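Local coordinates for protein dermonecrotic toxin (PDB 2EBF) that acts in its full-length form as a mitogenic, bone-resorbing toxin of pig atrophic rhinitis, its C-terminal region represented here carrying a thiol protease-like catalytic triad, at residues L137-L142 and E554-Q559. Residues are numbered along the deposited sequence; the frame is centred on the assembly and turned at random.
Sequences LKKQIL and ELENWQ. With GLC (alpha-D-glucopyranose), chain C.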
# COMPACT_ATOMS: atom_id res chain seq x y z
N LEU A 137 19.55 -0.37 -1.65
CA LEU A 137 18.32 -0.37 -0.86
C LEU A 137 18.53 0.30 0.50
O LEU A 137 17.74 1.15 0.91
CB LEU A 137 17.84 -1.79 -0.65
CG LEU A 137 16.56 -1.98 0.17
CD1 LEU A 137 15.34 -1.54 -0.63
CD2 LEU A 137 16.45 -3.44 0.52
N LYS A 138 19.58 -0.12 1.19
CA LYS A 138 19.95 0.45 2.48
C LYS A 138 20.08 1.97 2.38
O LYS A 138 19.52 2.68 3.20
CB LYS A 138 21.28 -0.15 2.97
CG LYS A 138 21.79 0.42 4.29
CD LYS A 138 23.17 -0.16 4.60
CE LYS A 138 23.79 0.47 5.83
NZ LYS A 138 25.10 -0.17 6.16
N LYS A 139 20.81 2.46 1.38
CA LYS A 139 21.02 3.89 1.25
C LYS A 139 19.69 4.63 1.10
O LYS A 139 19.49 5.67 1.73
CB LYS A 139 21.96 4.23 0.08
CG LYS A 139 22.46 5.68 0.10
CD LYS A 139 23.51 5.94 -0.97
CE LYS A 139 24.26 7.26 -0.71
NZ LYS A 139 23.47 8.44 -1.10
N GLN A 140 18.79 4.10 0.27
CA GLN A 140 17.56 4.80 -0.04
C GLN A 140 16.68 4.86 1.21
O GLN A 140 16.15 5.92 1.58
CB GLN A 140 16.82 4.10 -1.19
CG GLN A 140 17.42 4.40 -2.59
CD GLN A 140 17.75 5.87 -2.75
OE1 GLN A 140 18.91 6.25 -2.91
NE2 GLN A 140 16.74 6.71 -2.68
N ILE A 141 16.58 3.72 1.88
CA ILE A 141 15.70 3.57 3.04
C ILE A 141 16.21 4.33 4.27
O ILE A 141 15.44 5.05 4.92
CB ILE A 141 15.47 2.10 3.38
CG1 ILE A 141 14.64 1.42 2.27
CG2 ILE A 141 14.77 1.98 4.74
CD1 ILE A 141 14.39 -0.08 2.53
N LEU A 142 17.49 4.17 4.59
CA LEU A 142 18.08 4.86 5.74
C LEU A 142 18.33 6.38 5.56
O LEU A 142 18.68 7.07 6.52
CB LEU A 142 19.34 4.14 6.23
CG LEU A 142 19.15 2.71 6.77
CD1 LEU A 142 20.48 2.17 7.33
CD2 LEU A 142 18.06 2.63 7.82
N GLU A 554 15.87 6.47 -12.29
CA GLU A 554 16.31 5.38 -11.44
C GLU A 554 16.75 5.90 -10.06
O GLU A 554 17.43 6.92 -9.96
CB GLU A 554 17.45 4.63 -12.13
CG GLU A 554 17.72 3.28 -11.54
CD GLU A 554 16.92 2.16 -12.19
OE1 GLU A 554 15.94 2.43 -12.92
OE2 GLU A 554 17.30 1.00 -11.97
N LEU A 555 16.35 5.20 -9.01
CA LEU A 555 16.90 5.49 -7.68
C LEU A 555 18.40 5.20 -7.69
O LEU A 555 18.87 4.33 -8.43
CB LEU A 555 16.19 4.68 -6.60
CG LEU A 555 14.72 5.03 -6.35
CD1 LEU A 555 14.09 4.05 -5.36
CD2 LEU A 555 14.55 6.50 -5.87
N GLU A 556 19.15 5.95 -6.90
CA GLU A 556 20.60 5.87 -6.93
C GLU A 556 21.11 4.42 -6.85
O GLU A 556 20.85 3.71 -5.88
CB GLU A 556 21.21 6.71 -5.81
CG GLU A 556 22.72 6.87 -5.93
CD GLU A 556 23.31 7.56 -4.73
OE1 GLU A 556 22.58 7.81 -3.73
OE2 GLU A 556 24.52 7.86 -4.78
N ASN A 557 21.81 4.00 -7.91
CA ASN A 557 22.48 2.69 -7.96
C ASN A 557 21.55 1.48 -7.80
O ASN A 557 22.00 0.39 -7.43
CB ASN A 557 23.63 2.64 -6.93
CG ASN A 557 24.72 3.65 -7.23
OD1 ASN A 557 25.04 3.92 -8.39
ND2 ASN A 557 25.33 4.19 -6.17
N TRP A 558 20.26 1.68 -8.10
CA TRP A 558 19.20 0.69 -7.82
C TRP A 558 19.48 -0.66 -8.46
O TRP A 558 19.94 -0.72 -9.60
CB TRP A 558 17.82 1.20 -8.29
CG TRP A 558 16.68 0.37 -7.77
CD1 TRP A 558 15.90 -0.50 -8.47
CD2 TRP A 558 16.22 0.32 -6.41
NE1 TRP A 558 14.98 -1.09 -7.63
CE2 TRP A 558 15.15 -0.60 -6.37
CE3 TRP A 558 16.61 0.96 -5.23
CZ2 TRP A 558 14.46 -0.90 -5.19
CZ3 TRP A 558 15.92 0.67 -4.05
CH2 TRP A 558 14.85 -0.25 -4.05
N GLN A 559 19.22 -1.72 -7.70
CA GLN A 559 19.30 -3.09 -8.20
C GLN A 559 17.90 -3.65 -8.20
O GLN A 559 17.17 -3.49 -7.21
CB GLN A 559 20.18 -3.96 -7.29
CG GLN A 559 21.64 -3.54 -7.18
CD GLN A 559 22.30 -3.37 -8.55
OE1 GLN A 559 22.29 -4.28 -9.36
NE2 GLN A 559 22.89 -2.22 -8.78
C1 GLC C . 23.01 7.60 7.36
C2 GLC C . 24.54 7.57 7.33
C3 GLC C . 25.06 7.83 5.91
C4 GLC C . 24.40 6.91 4.88
C5 GLC C . 22.87 6.89 5.03
C6 GLC C . 22.24 5.77 4.20
O2 GLC C . 25.04 8.59 8.20
O3 GLC C . 26.49 7.66 5.88
O4 GLC C . 24.76 7.32 3.56
O5 GLC C . 22.47 6.68 6.40
O6 GLC C . 22.67 4.50 4.71
O HOH W 1 20.22 8.79 -2.92
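The indole of Trp558 meets Leu137 through its six-membered ring: Leu137 CD1 lies 3.7 Å from Trp558 CH2, approaching obliquely, and Gln140 CG reaches Trp558 CZ3 from a similarly oblique direction. One face of the indole receives Leu555 CD1 from within its own loop, 3.9 Å above the plane and displaced from the centre of the six-membered ring. The type II turn from Leu555 to Trp558, closed by the backbone bond from Trp558 N to Leu555 O, brings these two side chains together. The Gln140 amide and the Glu556 carboxylate are inclined at 69° and are linked through a water, which donates to both Gln140 OE1 (2.9 Å) and Glu556 OE1 (2.7 Å). The other end of the amide, NE2, packs 3.9 Å from Leu555 CD2. Glu556 OE1 also accepts from Lys139 NZ on its syn lone pair, a 2.8 Å salt bridge. Lys139 is extended until its last torsion (chi4 -77°), where the bend turns NZ toward the acid; the same ammonium also hydrogen-bonds Gln143 OE1, one turn onward, and is thus shared between the acid and its own helix. Two donors converge on one carboxylate oxygen, which would favour the charged form. Lys138, Lys139 and Leu142 of the same helix contribute to a glycan pocket, with Leu142 CB 3.7 Å from glucose O6. Helix 135-143 is thereby joined to the C2-region loop between strands 537-539 and 567-568, while helix 171-180 packs against Leu137, Leu555 and Trp558, and helix 151-164 backs Leu137 and Ile141.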